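PDB 1SFS: hypothetical protein from Geobacillus stearothermophilus, which is of unknown function but contains a glycoside hydrolase-like domain and may act as a bacterial lysozyme. Local coordinates for residues A35-D40 / I75-N80; R58-V63 / F110-L115; L122-I127 / Q180-S185; A166-V171 / P206-N211. One frame throughout, in Å; residues are numbered along the deposited sequence. Where two conformers were deposited one is given.

Interaction 1: A35-D40 / I75-N80; sequences AQVVTD and IVRIRN
The guanidinium edge of Arg77 that carries NE and NH1 faces the backbone carbonyl of Val38, whose oxygen sits almost exactly in the guanidinium plane. In the conformer described, both nitrogens donate to that one atom: Arg77 NE lies 2.8 Å from Val38 O, and Arg77 NH1 is equally far from it. At the acceptor the two differ, since NE lies in the carbonyl plane on a lone pair, whereas NH1 is tilted 35° from it. Neither bond is straight; the NE one has an N-H...O angle of 148°, as befits two N-H groups sharing an oxygen. Val37 CG1 is also at the edge, 3.9 Å from Arg77 NH1, while Thr39 CA and Asp40 N approach obliquely. The Arg77 chain is extended up to CD and bends at chi3 (51°), which turns the group back onto the loop.

The contact joins helix 72-80 to the loop between strand 29-33 and helix 40-49 of the glycoside hydrolase-like fold; Thr39 is the N-cap of the latter helix, its OG1 bonded to Leu42 N. Val38 is bonded to helix 72-80 through both N-H and C=O, the former to the Glu74 carboxylate. The side chains of Val38 and Ile78 cross at about a right angle, with Val38 CG2 3.8 Å from Ile78 CD1. Asp40 OD1 stays 6.4 Å from Arg77 NE and bonds to Tyr81 and Gln44 instead.

Interaction 2: R58-V63 / F110-L115; sequences RYLSEV and FHARRL
Leu60 CB starts the contact 4.0 Å from His111 CB, on the side of the helix that faces the end of strand 55-59. A chi1 of -73° puts CG beside the backbone N, and with chi2 at 167° CD2 slants over the helix toward Leu115. Leu60 CD2 is 3.8 Å from Leu115 CD1 and 4.2 Å from Ala112 CA, so one methyl group touches two residues three positions apart. Pro87 and Tyr89 of strand 84-89 also touch Leu60.

In the fold, the loop that follows strand 55-59 packs here on the C-terminal part of helix 98-114, within the glycoside hydrolase-like domain. No hydrogen bond crosses between the two segments. Leu60 O, 3.8 Å from His111 CB, approaches the imidazole obliquely.

The ring itself is met over a face: Ser61 CB lies 3.8 Å from the centroid of the His111 ring and only 12° off its normal, a CH-pi contact. On the opposite face Phe110 CD2 sits 4.0 Å above the His111 ring plane, over its centre, so the imidazole is sandwiched between the serine methylene and its own helical neighbour.

Interaction 3: L122-I127 / Q180-S185; sequences LLFANI and QAVIWS
Leu122 and Phe124 pack on Val182 and Trp184 in a buried apolar contact without hydrogen bonds, its centre about 5 Å from the centre of the chain. Strands 122-126 and 182-185 are not direct neighbours, because strand 151-156 lies between them in the parallel order of the sheet. Their short axes nevertheless approach to 8.4 Å at an angle of 49°, consistent with a sheet that closes on itself.

The aromatic pair is T-shaped: the edge of Trp184 points at a face of Phe124, with the planes at 88° and the six-membered ring centroids 5.7 Å apart. Trp184 CE3 is the indole atom over that face, 4.0 Å above the Phe124 plane and offset toward the rim, while Trp184 CB comes nearer, 3.6 Å from Phe124 CE1. With Trp184 CG anti to the backbone N (chi1 179°), the indole edge reaches the phenyl ring. At the other end, Phe124 CZ meets Val182 CG1 at 4.1 Å, and Leu122 CD2 is 3.8 Å from Val182 CB. With an alanine at Phe124, the indole edge would probably lose the face it abuts and Val182 CG1 its neighbour, opening a gap in the core.

Trp184 is further fixed by Asn229, which accepts from its NE1, and by an edge-to-face contact with Tyr155. Such inward-facing packing between next-but-one strands is consistent with the beta/alpha-barrel interior of glycoside hydrolase-like proteins.

Interaction 4: A166-V171 / P206-N211; sequences AYCEAV and PPCSAN
The backbones of helix 163-173 and the irregular segment 206-211 come closest at Cys168 and Cys208, whose CA atoms are 5.8 Å apart. There a disulfide joins them, with Cys168 SG 2.2 Å from Cys208 SG and chi3 at -93°, a left-handed bridge. Pro207 CD lies 3.7 Å from Cys168 SG, flanking the bridge.

A chi1 near 180° (174°) swings the ring of Tyr167, one residue earlier on the helix, alongside the bridge. Tyr167 CE2 is 3.5 Å from Cys208 SG, an oblique sulfur-aromatic approach, and Tyr167 CD2 meets Pro206 CG at 3.7 Å. Val171 CG2, from the next helical turn, covers one ring face near its rim.

In the glycoside hydrolase-like fold this ties helix 163-173, which follows strand 151-156, to the loop leading into strand 211-218; Tyr167, Pro206 and Ala210 all touch Ile183 of the strand between.

The Tyr167 hydroxyl donates to Ser209 O at 2.7 Å, on a lone pair in the carbonyl plane, with the acceptor at the edge of the ring. It also accepts from a water at 2.9 Å from Tyr167 OH, and that water in turn takes the N-H of Asn211. In place of Tyr167, a phenylalanine would probably keep the ring packing but leave Ser209 O without this donor and the water without its acceptor. Ala210 CB approaches the ring obliquely, 3.5 Å from Tyr167 OH.

The four contacts form a chain of touching neighbours. Interactions 1 and 2, with centres 14 Å apart, meet through Arg58: its CD lies 3.8 Å from Val38 CG2, and its NE forms a salt bridge with Glu74 of helix 72-80. Interaction 2 reaches interaction 3 where Ala112 CB packs 3.8 Å from Leu123 CD2. Interactions 3 and 4, centres 12 Å apart, are bound more directly, with a probable hydrogen bond of 2.8 Å between Ile183 N and Asn211 O as strands 182-185 and 211-218 begin to pair. Interactions 1 and 4 lie on opposite sides of the chain's centre, their centres 33 Å apart, with the central interaction 3 between.

Interaction 1: A35-D40 / I75-N80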
loop_
_atom_site.group_PDB
_atom_site.type_symbol
_atom_site.label_atom_id
_atom_site.label_comp_id
_atom_site.label_asym_id
_atom_site.label_seq_id
_atom_site.Cartn_x
_atom_site.Cartn_y
_atom_site.Cartn_z
ATOM N N ALA A 35 10.128 2.674 5.068
ATOM C CA ALA A 35 10.722 1.378 5.298
ATOM C C ALA A 35 10.986 1.109 6.778
ATOM O O ALA A 35 10.874 0.002 7.249
ATOM C CB ALA A 35 12.011 1.273 4.527
ATOM N N GLN A 36 11.350 2.164 7.508
ATOM C CA GLN A 36 11.722 2.011 8.918
ATOM C C GLN A 36 10.518 2.256 9.828
ATOM O O GLN A 36 9.505 2.856 9.488
ATOM C CB GLN A 36 12.976 2.837 9.225
ATOM C CG GLN A 36 12.625 4.265 9.345
ATOM C CD GLN A 36 13.916 5.105 9.392
ATOM O OE1 GLN A 36 14.595 5.354 8.420
ATOM N NE2 GLN A 36 14.250 5.636 10.570
ATOM N N VAL A 37 10.674 1.750 11.060
ATOM C CA VAL A 37 9.718 1.903 12.141
ATOM C C VAL A 37 9.404 3.371 12.430
ATOM O O VAL A 37 10.328 4.223 12.481
ATOM C CB VAL A 37 10.271 1.233 13.414
ATOM C CG1 VAL A 37 9.510 1.564 14.695
ATOM C CG2 VAL A 37 10.369 -0.255 13.177
ATOM N N VAL A 38 8.138 3.613 12.712
ATOM C CA VAL A 38 7.721 4.935 13.168
ATOM C C VAL A 38 8.033 5.037 14.647
ATOM O O VAL A 38 7.232 4.636 15.473
ATOM C CB VAL A 38 6.248 5.176 12.914
ATOM C CG1 VAL A 38 5.910 6.636 13.219
ATOM C CG2 VAL A 38 5.861 4.876 11.481
ATOM N N THR A 39 9.138 5.602 14.993
ATOM C CA THR A 39 9.447 6.024 16.352
ATOM C C THR A 39 8.846 7.384 16.569
ATOM O O THR A 39 8.456 8.099 15.636
ATOM C CB THR A 39 10.982 6.078 16.512
ATOM O OG1 THR A 39 11.439 7.076 15.609
ATOM C CG2 THR A 39 11.630 4.712 16.329
ATOM N N ASP A 40 8.804 7.815 17.829
ATOM C CA ASP A 40 8.356 9.185 18.088
ATOM C C ASP A 40 9.228 10.185 17.381
ATOM O O ASP A 40 8.750 11.181 16.840
ATOM C CB ASP A 40 8.306 9.540 19.567
ATOM C CG ASP A 40 7.668 10.938 19.770
ATOM O OD1 ASP A 40 6.481 11.154 19.459
ATOM O OD2 ASP A 40 8.333 11.871 20.289
ATOM N N ILE A 75 2.313 -0.122 16.231
ATOM C CA ILE A 75 0.943 0.227 15.870
ATOM C C ILE A 75 0.274 1.071 16.937
ATOM O O ILE A 75 -0.409 2.038 16.617
ATOM C CB ILE A 75 0.159 -1.072 15.550
ATOM C CG1 ILE A 75 0.735 -1.705 14.255
ATOM C CG2 ILE A 75 -1.324 -0.788 15.469
ATOM C CD1 ILE A 75 0.187 -3.063 13.951
ATOM N N VAL A 76 0.467 0.703 18.211
ATOM C CA VAL A 76 -0.083 1.479 19.295
ATOM C C VAL A 76 0.406 2.907 19.201
ATOM O O VAL A 76 -0.369 3.884 19.353
ATOM C CB VAL A 76 0.295 0.873 20.679
ATOM C CG1 VAL A 76 0.058 1.846 21.807
ATOM C CG2 VAL A 76 -0.485 -0.425 20.892
ATOM N N ARG A 77 1.694 3.102 18.970
ATOM C CA ARG A 77 2.145 4.487 18.896
ATOM C C ARG A 77 1.547 5.254 17.715
ATOM O O ARG A 77 1.111 6.399 17.846
ATOM C CB ARG A 77 3.671 4.451 18.880
ATOM C CG ARG A 77 4.242 5.844 18.728
ATOM C CD ARG A 77 5.747 5.879 18.981
ATOM N NE ARG A 77 6.425 4.877 18.191
ATOM C CZ ARG A 77 6.881 3.685 18.520
ATOM N NH1 ARG A 77 7.434 2.932 17.640
ATOM N NH2 ARG A 77 6.795 3.262 19.792
ATOM N N ILE A 78 1.545 4.601 16.510
ATOM C CA ILE A 78 0.999 5.301 15.368
ATOM C C ILE A 78 -0.433 5.744 15.650
ATOM O O ILE A 78 -0.816 6.880 15.390
ATOM C CB ILE A 78 1.118 4.417 14.095
ATOM C CG1 ILE A 78 2.588 4.150 13.752
ATOM C CG2 ILE A 78 0.390 5.065 12.945
ATOM C CD1 ILE A 78 2.781 3.086 12.684
ATOM N N ARG A 79 -1.232 4.826 16.179
ATOM C CA ARG A 79 -2.622 5.149 16.469
ATOM C C ARG A 79 -2.725 6.200 17.541
ATOM O O ARG A 79 -3.693 6.979 17.549
ATOM C CB ARG A 79 -3.387 3.885 16.822
ATOM C CG ARG A 79 -3.440 2.883 15.672
ATOM C CD ARG A 79 -4.281 1.672 15.871
ATOM N NE ARG A 79 -5.707 2.076 15.794
ATOM C CZ ARG A 79 -6.622 2.196 16.737
ATOM N NH1 ARG A 79 -7.853 2.590 16.348
ATOM N NH2 ARG A 79 -6.302 1.942 17.974
ATOM N N ASN A 80 -1.775 6.286 18.469
ATOM C CA ASN A 80 -1.770 7.323 19.505
ATOM C C ASN A 80 -1.695 8.693 18.908
ATOM O O ASN A 80 -2.183 9.658 19.526
ATOM C CB ASN A 80 -0.648 7.008 20.472
ATOM C CG ASN A 80 -0.155 8.176 21.279
ATOM O OD1 ASN A 80 0.701 8.905 20.919
ATOM N ND2 ASN A 80 -0.782 8.285 22.400
#

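Interaction 2: R58-V63 / F110-L115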
loop_
_atom_site.group_PDB
_atom_site.type_symbol
_atom_site.label_atom_id
_atom_site.label_comp_id
_atom_site.label_asym_id
_atom_site.label_seq_id
_atom_site.Cartn_x
_atom_site.Cartn_y
_atom_site.Cartn_z
ATOM N N ARG A 58 3.408 1.174 6.135
ATOM C CA ARG A 58 4.388 0.392 6.860
ATOM C C ARG A 58 4.286 -1.060 6.462
ATOM O O ARG A 58 3.255 -1.543 6.003
ATOM C CB ARG A 58 4.154 0.517 8.371
ATOM C CG ARG A 58 4.526 1.878 8.935
ATOM C CD ARG A 58 6.053 2.142 8.902
ATOM N NE ARG A 58 6.698 1.184 9.792
ATOM C CZ ARG A 58 7.441 0.163 9.452
ATOM N NH1 ARG A 58 7.852 -0.022 8.181
ATOM N NH2 ARG A 58 7.803 -0.691 10.386
ATOM N N TYR A 59 5.381 -1.787 6.665
ATOM C CA TYR A 59 5.525 -3.158 6.167
ATOM C C TYR A 59 5.143 -4.178 7.194
ATOM O O TYR A 59 5.501 -4.117 8.375
ATOM C CB TYR A 59 6.982 -3.361 5.654
ATOM C CG TYR A 59 7.216 -2.471 4.498
ATOM C CD1 TYR A 59 7.633 -1.151 4.655
ATOM C CD2 TYR A 59 6.905 -2.870 3.197
ATOM C CE1 TYR A 59 7.794 -0.308 3.576
ATOM C CE2 TYR A 59 7.071 -2.060 2.114
ATOM C CZ TYR A 59 7.518 -0.772 2.281
ATOM O OH TYR A 59 7.664 0.096 1.238
ATOM N N LEU A 60 4.437 -5.222 6.752
ATOM C CA LEU A 60 3.963 -6.308 7.593
ATOM C C LEU A 60 5.078 -7.209 8.108
ATOM O O LEU A 60 4.861 -7.863 9.148
ATOM C CB LEU A 60 2.940 -7.138 6.849
ATOM C CG LEU A 60 1.572 -6.473 6.667
ATOM C CD1 LEU A 60 0.744 -7.232 5.648
ATOM C CD2 LEU A 60 0.788 -6.388 7.962
ATOM N N SER A 61 6.174 -7.292 7.390
ATOM C CA SER A 61 7.265 -8.197 7.792
ATOM C C SER A 61 8.599 -7.580 7.398
ATOM O O SER A 61 8.725 -6.605 6.626
ATOM C CB SER A 61 7.024 -9.576 7.228
ATOM O OG SER A 61 7.113 -9.564 5.825
ATOM N N GLU A 62 9.624 -8.131 8.023
ATOM C CA GLU A 62 11.019 -7.732 7.885
ATOM C C GLU A 62 11.588 -8.290 6.598
ATOM O O GLU A 62 11.543 -9.509 6.390
ATOM C CB GLU A 62 11.784 -8.247 9.101
ATOM C CG GLU A 62 13.220 -7.773 9.187
ATOM C CD GLU A 62 13.306 -6.419 9.835
ATOM O OE1 GLU A 62 14.444 -5.829 9.785
ATOM O OE2 GLU A 62 12.278 -5.954 10.452
ATOM N N VAL A 63 12.198 -7.470 5.758
ATOM C CA VAL A 63 12.933 -7.918 4.595
ATOM C C VAL A 63 14.317 -7.332 4.725
ATOM O O VAL A 63 14.469 -6.093 4.696
ATOM C CB VAL A 63 12.235 -7.499 3.304
ATOM C CG1 VAL A 63 13.134 -7.909 2.117
ATOM C CG2 VAL A 63 10.842 -8.112 3.185
ATOM N N PHE A 110 -1.507 -13.861 7.736
ATOM C CA PHE A 110 -0.847 -14.374 8.945
ATOM C C PHE A 110 -0.171 -13.270 9.716
ATOM O O PHE A 110 -0.307 -13.177 10.940
ATOM C CB PHE A 110 0.128 -15.460 8.504
ATOM C CG PHE A 110 1.121 -15.895 9.545
ATOM C CD1 PHE A 110 0.698 -16.775 10.517
ATOM C CD2 PHE A 110 2.443 -15.483 9.535
ATOM C CE1 PHE A 110 1.595 -17.230 11.502
ATOM C CE2 PHE A 110 3.334 -15.917 10.476
ATOM C CZ PHE A 110 2.894 -16.811 11.401
ATOM N N HIS A 111 0.572 -12.414 9.036
ATOM C CA HIS A 111 1.232 -11.323 9.689
ATOM C C HIS A 111 0.214 -10.308 10.220
ATOM O O HIS A 111 0.397 -9.799 11.346
ATOM C CB HIS A 111 2.264 -10.612 8.808
ATOM C CG HIS A 111 3.483 -11.451 8.585
ATOM N ND1 HIS A 111 4.391 -11.624 9.584
ATOM C CD2 HIS A 111 3.919 -12.182 7.540
ATOM C CE1 HIS A 111 5.371 -12.409 9.168
ATOM N NE2 HIS A 111 5.127 -12.800 7.924
ATOM N N ALA A 112 -0.808 -9.995 9.447
ATOM C CA ALA A 112 -1.806 -9.022 9.885
ATOM C C ALA A 112 -2.493 -9.504 11.182
ATOM O O ALA A 112 -2.725 -8.731 12.091
ATOM C CB ALA A 112 -2.808 -8.796 8.776
ATOM N N ARG A 113 -2.819 -10.788 11.242
ATOM C CA ARG A 113 -3.484 -11.296 12.452
ATOM C C ARG A 113 -2.575 -11.216 13.661
ATOM O O ARG A 113 -2.996 -10.801 14.739
ATOM C CB ARG A 113 -3.963 -12.723 12.194
ATOM C CG ARG A 113 -5.119 -12.750 11.205
ATOM C CD ARG A 113 -5.583 -14.121 10.839
ATOM N NE ARG A 113 -6.853 -14.267 10.155
ATOM C CZ ARG A 113 -7.237 -15.357 9.496
ATOM N NH1 ARG A 113 -6.441 -16.410 9.432
ATOM N NH2 ARG A 113 -8.425 -15.416 8.893
ATOM N N ARG A 114 -1.255 -11.660 13.361
ATOM C CA ARG A 114 -0.240 -11.656 14.435
ATOM C C ARG A 114 -0.144 -10.261 15.023
ATOM O O ARG A 114 0.055 -10.160 16.251
ATOM C CB ARG A 114 1.101 -12.126 13.931
ATOM C CG ARG A 114 2.280 -12.094 14.902
ATOM C CD ARG A 114 3.515 -12.521 14.031
ATOM N NE ARG A 114 3.758 -13.913 14.349
ATOM C CZ ARG A 114 4.764 -14.562 13.748
ATOM N NH1 ARG A 114 5.474 -13.868 12.871
ATOM N NH2 ARG A 114 5.065 -15.817 13.989
ATOM N N LEU A 115 -0.303 -9.204 14.217
ATOM C CA LEU A 115 -0.209 -7.823 14.619
ATOM C C LEU A 115 -1.493 -7.273 15.169
ATOM O O LEU A 115 -1.516 -6.124 15.614
ATOM C CB LEU A 115 0.245 -7.027 13.394
ATOM C CG LEU A 115 1.687 -7.226 13.000
ATOM C CD1 LEU A 115 1.931 -6.688 11.582
ATOM C CD2 LEU A 115 2.683 -6.621 13.972
#

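Interaction 3: L122-I127 / Q180-S185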
loop_
_atom_site.group_PDB
_atom_site.type_symbol
_atom_site.label_atom_id
_atom_site.label_comp_id
_atom_site.label_asym_id
_atom_site.label_seq_id
_atom_site.Cartn_x
_atom_site.Cartn_y
_atom_site.Cartn_z
ATOM N N LEU A 122 -7.647 -3.110 4.574
ATOM C CA LEU A 122 -6.796 -3.373 3.424
ATOM C C LEU A 122 -5.420 -3.880 3.789
ATOM O O LEU A 122 -4.793 -3.378 4.734
ATOM C CB LEU A 122 -6.629 -2.074 2.633
ATOM C CG LEU A 122 -7.801 -1.698 1.737
ATOM C CD1 LEU A 122 -7.831 -0.228 1.439
ATOM C CD2 LEU A 122 -7.753 -2.510 0.449
ATOM N N LEU A 123 -4.916 -4.807 2.992
ATOM C CA LEU A 123 -3.514 -5.234 2.985
ATOM C C LEU A 123 -2.980 -5.019 1.575
ATOM O O LEU A 123 -3.573 -5.579 0.630
ATOM C CB LEU A 123 -3.338 -6.686 3.395
ATOM C CG LEU A 123 -3.988 -7.117 4.703
ATOM C CD1 LEU A 123 -3.809 -8.592 4.927
ATOM C CD2 LEU A 123 -3.471 -6.329 5.901
ATOM N N PHE A 124 -1.942 -4.240 1.400
ATOM C CA PHE A 124 -1.423 -3.917 0.061
ATOM C C PHE A 124 -0.268 -4.784 -0.329
ATOM O O PHE A 124 0.756 -4.822 0.346
ATOM C CB PHE A 124 -0.989 -2.461 -0.011
ATOM C CG PHE A 124 -2.148 -1.498 -0.127
ATOM C CD1 PHE A 124 -2.534 -1.022 -1.366
ATOM C CD2 PHE A 124 -2.879 -1.093 0.987
ATOM C CE1 PHE A 124 -3.633 -0.196 -1.507
ATOM C CE2 PHE A 124 -3.979 -0.265 0.841
ATOM C CZ PHE A 124 -4.343 0.188 -0.393
ATOM N N ALA A 125 -0.338 -5.415 -1.491
ATOM C CA ALA A 125 0.787 -6.126 -2.088
ATOM C C ALA A 125 1.714 -5.154 -2.771
ATOM O O ALA A 125 1.285 -4.371 -3.604
ATOM C CB ALA A 125 0.272 -7.129 -3.100
ATOM N N ASN A 126 3.018 -5.270 -2.505
ATOM C CA ASN A 126 4.035 -4.424 -3.095
ATOM C C ASN A 126 4.541 -4.907 -4.441
ATOM O O ASN A 126 5.501 -5.686 -4.480
ATOM C CB ASN A 126 5.203 -4.412 -2.094
ATOM C CG ASN A 126 6.306 -3.558 -2.630
ATOM O OD1 ASN A 126 6.131 -2.337 -2.636
ATOM N ND2 ASN A 126 7.415 -4.143 -3.042
ATOM N N ILE A 127 3.948 -4.455 -5.526
ATOM C CA ILE A 127 4.320 -4.937 -6.871
ATOM C C ILE A 127 5.179 -3.882 -7.506
ATOM O O ILE A 127 4.681 -2.920 -8.095
ATOM C CB ILE A 127 3.108 -5.278 -7.705
ATOM C CG1 ILE A 127 2.185 -6.292 -7.013
ATOM C CG2 ILE A 127 3.565 -5.776 -9.078
ATOM C CD1 ILE A 127 0.873 -6.606 -7.670
ATOM N N GLN A 180 -13.359 -5.378 -5.531
ATOM C CA GLN A 180 -12.687 -5.589 -4.239
ATOM C C GLN A 180 -11.363 -4.894 -4.150
ATOM O O GLN A 180 -10.992 -4.401 -3.079
ATOM C CB GLN A 180 -12.487 -7.093 -3.965
ATOM C CG GLN A 180 -13.790 -7.930 -3.932
ATOM C CD GLN A 180 -14.815 -7.525 -2.931
ATOM O OE1 GLN A 180 -14.433 -7.124 -1.845
ATOM N NE2 GLN A 180 -16.076 -7.683 -3.247
ATOM N N ALA A 181 -10.530 -4.915 -5.182
ATOM C CA ALA A 181 -9.179 -4.390 -5.061
ATOM C C ALA A 181 -9.169 -2.876 -4.979
ATOM O O ALA A 181 -9.944 -2.176 -5.643
ATOM C CB ALA A 181 -8.296 -4.829 -6.212
ATOM N N VAL A 182 -8.226 -2.361 -4.202
ATOM C CA VAL A 182 -7.896 -0.950 -4.134
ATOM C C VAL A 182 -6.461 -0.768 -4.579
ATOM O O VAL A 182 -5.583 -1.492 -4.106
ATOM C CB VAL A 182 -8.134 -0.392 -2.725
ATOM C CG1 VAL A 182 -7.693 1.042 -2.616
ATOM C CG2 VAL A 182 -9.588 -0.554 -2.338
ATOM N N ILE A 183 -6.231 0.175 -5.490
ATOM C CA ILE A 183 -4.904 0.448 -5.997
ATOM C C ILE A 183 -4.300 1.685 -5.318
ATOM O O ILE A 183 -4.947 2.716 -5.180
ATOM C CB ILE A 183 -4.914 0.609 -7.537
ATOM C CG1 ILE A 183 -5.319 -0.714 -8.204
ATOM C CG2 ILE A 183 -3.578 1.094 -8.068
ATOM C CD1 ILE A 183 -5.462 -0.630 -9.708
ATOM N N TRP A 184 -3.045 1.506 -4.937
ATOM C CA TRP A 184 -2.126 2.551 -4.529
ATOM C C TRP A 184 -1.157 2.724 -5.693
ATOM O O TRP A 184 -0.326 1.855 -5.943
ATOM C CB TRP A 184 -1.425 2.124 -3.233
ATOM C CG TRP A 184 -0.419 3.080 -2.666
ATOM C CD1 TRP A 184 -0.032 4.311 -3.095
ATOM C CD2 TRP A 184 0.341 2.793 -1.500
ATOM N NE1 TRP A 184 0.918 4.827 -2.245
ATOM C CE2 TRP A 184 1.178 3.923 -1.271
ATOM C CE3 TRP A 184 0.389 1.705 -0.641
ATOM C CZ2 TRP A 184 2.067 3.977 -0.196
ATOM C CZ3 TRP A 184 1.271 1.768 0.403
ATOM C CH2 TRP A 184 2.090 2.892 0.611
ATOM N N SER A 185 -1.315 3.819 -6.434
ATOM C CA SER A 185 -0.538 4.036 -7.634
ATOM C C SER A 185 0.756 4.758 -7.339
ATOM O O SER A 185 0.760 5.774 -6.629
ATOM C CB SER A 185 -1.374 4.878 -8.606
ATOM O OG SER A 185 -0.598 5.117 -9.756
#

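Interaction 4: A166-V171 / P206-N211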
loop_
_atom_site.group_PDB
_atom_site.type_symbol
_atom_site.label_atom_id
_atom_site.label_comp_id
_atom_site.label_asym_id
_atom_site.label_seq_id
_atom_site.Cartn_x
_atom_site.Cartn_y
_atom_site.Cartn_z
ATOM N N ALA A 166 -1.870 -6.953 -16.629
ATOM C CA ALA A 166 -2.243 -8.072 -15.789
ATOM C C ALA A 166 -3.520 -7.791 -15.010
ATOM O O ALA A 166 -4.405 -8.630 -14.895
ATOM C CB ALA A 166 -1.084 -8.416 -14.852
ATOM N N TYR A 167 -3.590 -6.579 -14.434
ATOM C CA TYR A 167 -4.740 -6.164 -13.697
ATOM C C TYR A 167 -5.969 -6.134 -14.575
ATOM O O TYR A 167 -7.033 -6.632 -14.212
ATOM C CB TYR A 167 -4.463 -4.766 -13.029
ATOM C CG TYR A 167 -5.687 -4.213 -12.372
ATOM C CD1 TYR A 167 -6.098 -4.623 -11.096
ATOM C CD2 TYR A 167 -6.475 -3.295 -13.052
ATOM C CE1 TYR A 167 -7.260 -4.102 -10.538
ATOM C CE2 TYR A 167 -7.641 -2.816 -12.505
ATOM C CZ TYR A 167 -8.027 -3.209 -11.244
ATOM O OH TYR A 167 -9.209 -2.767 -10.679
ATOM N N CYS A 168 -5.859 -5.518 -15.761
ATOM C CA CYS A 168 -7.048 -5.403 -16.633
ATOM C C CYS A 168 -7.483 -6.785 -17.127
ATOM O O CYS A 168 -8.705 -7.016 -17.229
ATOM C CB CYS A 168 -6.837 -4.425 -17.727
ATOM S SG CYS A 168 -6.720 -2.692 -17.106
ATOM N N GLU A 169 -6.558 -7.710 -17.393
ATOM C CA GLU A 169 -6.959 -9.060 -17.744
ATOM C C GLU A 169 -7.666 -9.699 -16.572
ATOM O O GLU A 169 -8.717 -10.361 -16.731
ATOM C CB GLU A 169 -5.752 -9.877 -18.168
ATOM C CG GLU A 169 -6.060 -11.340 -18.333
ATOM C CD GLU A 169 -4.908 -12.231 -18.714
ATOM O OE1 GLU A 169 -5.130 -13.495 -18.704
ATOM O OE2 GLU A 169 -3.833 -11.709 -19.073
ATOM N N ALA A 170 -7.138 -9.542 -15.359
ATOM C CA ALA A 170 -7.793 -10.132 -14.192
ATOM C C ALA A 170 -9.201 -9.615 -14.025
ATOM O O ALA A 170 -10.133 -10.367 -13.701
ATOM C CB ALA A 170 -6.952 -9.880 -12.953
ATOM N N VAL A 171 -9.422 -8.326 -14.203
ATOM C CA VAL A 171 -10.753 -7.720 -14.115
ATOM C C VAL A 171 -11.683 -8.270 -15.179
ATOM O O VAL A 171 -12.849 -8.540 -14.897
ATOM C CB VAL A 171 -10.667 -6.198 -14.221
ATOM C CG1 VAL A 171 -12.043 -5.562 -14.391
ATOM C CG2 VAL A 171 -9.956 -5.606 -13.020
ATOM N N PRO A 206 -4.775 2.236 -14.181
ATOM C CA PRO A 206 -4.821 1.290 -15.307
ATOM C C PRO A 206 -5.968 1.626 -16.210
ATOM O O PRO A 206 -6.899 2.326 -15.826
ATOM C CB PRO A 206 -5.056 -0.030 -14.625
ATOM C CG PRO A 206 -5.779 0.318 -13.382
ATOM C CD PRO A 206 -5.189 1.619 -12.916
ATOM N N PRO A 207 -5.959 1.120 -17.453
ATOM C CA PRO A 207 -6.983 1.500 -18.438
ATOM C C PRO A 207 -8.249 0.691 -18.331
ATOM O O PRO A 207 -8.810 0.360 -19.374
ATOM C CB PRO A 207 -6.244 1.300 -19.741
ATOM C CG PRO A 207 -5.333 0.182 -19.494
ATOM C CD PRO A 207 -4.868 0.353 -18.083
ATOM N N CYS A 208 -8.689 0.357 -17.167
ATOM C CA CYS A 208 -9.938 -0.357 -16.914
ATOM C C CYS A 208 -10.439 0.032 -15.524
ATOM O O CYS A 208 -9.774 0.768 -14.788
ATOM C CB CYS A 208 -9.729 -1.832 -17.071
ATOM S SG CYS A 208 -8.548 -2.514 -15.884
ATOM N N SER A 209 -11.586 -0.518 -15.109
ATOM C CA SER A 209 -12.210 -0.184 -13.845
ATOM C C SER A 209 -11.272 -0.426 -12.673
ATOM O O SER A 209 -10.709 -1.521 -12.534
ATOM C CB SER A 209 -13.422 -1.116 -13.629
ATOM O OG SER A 209 -14.109 -0.739 -12.437
ATOM N N ALA A 210 -11.163 0.570 -11.796
ATOM C CA ALA A 210 -10.338 0.442 -10.616
ATOM C C ALA A 210 -10.748 1.458 -9.560
ATOM O O ALA A 210 -11.313 2.483 -9.833
ATOM C CB ALA A 210 -8.904 0.659 -10.955
ATOM N N ASN A 211 -10.368 1.118 -8.321
ATOM C CA ASN A 211 -10.485 1.997 -7.168
ATOM C C ASN A 211 -9.083 2.535 -6.849
ATOM O O ASN A 211 -8.364 1.934 -6.049
ATOM C CB ASN A 211 -11.039 1.241 -5.973
ATOM C CG ASN A 211 -12.370 0.621 -6.207
ATOM O OD1 ASN A 211 -13.293 1.302 -6.591
ATOM N ND2 ASN A 211 -12.455 -0.701 -6.035
HETATM O O HOH W 1 -9.027 -1.419 -8.157
#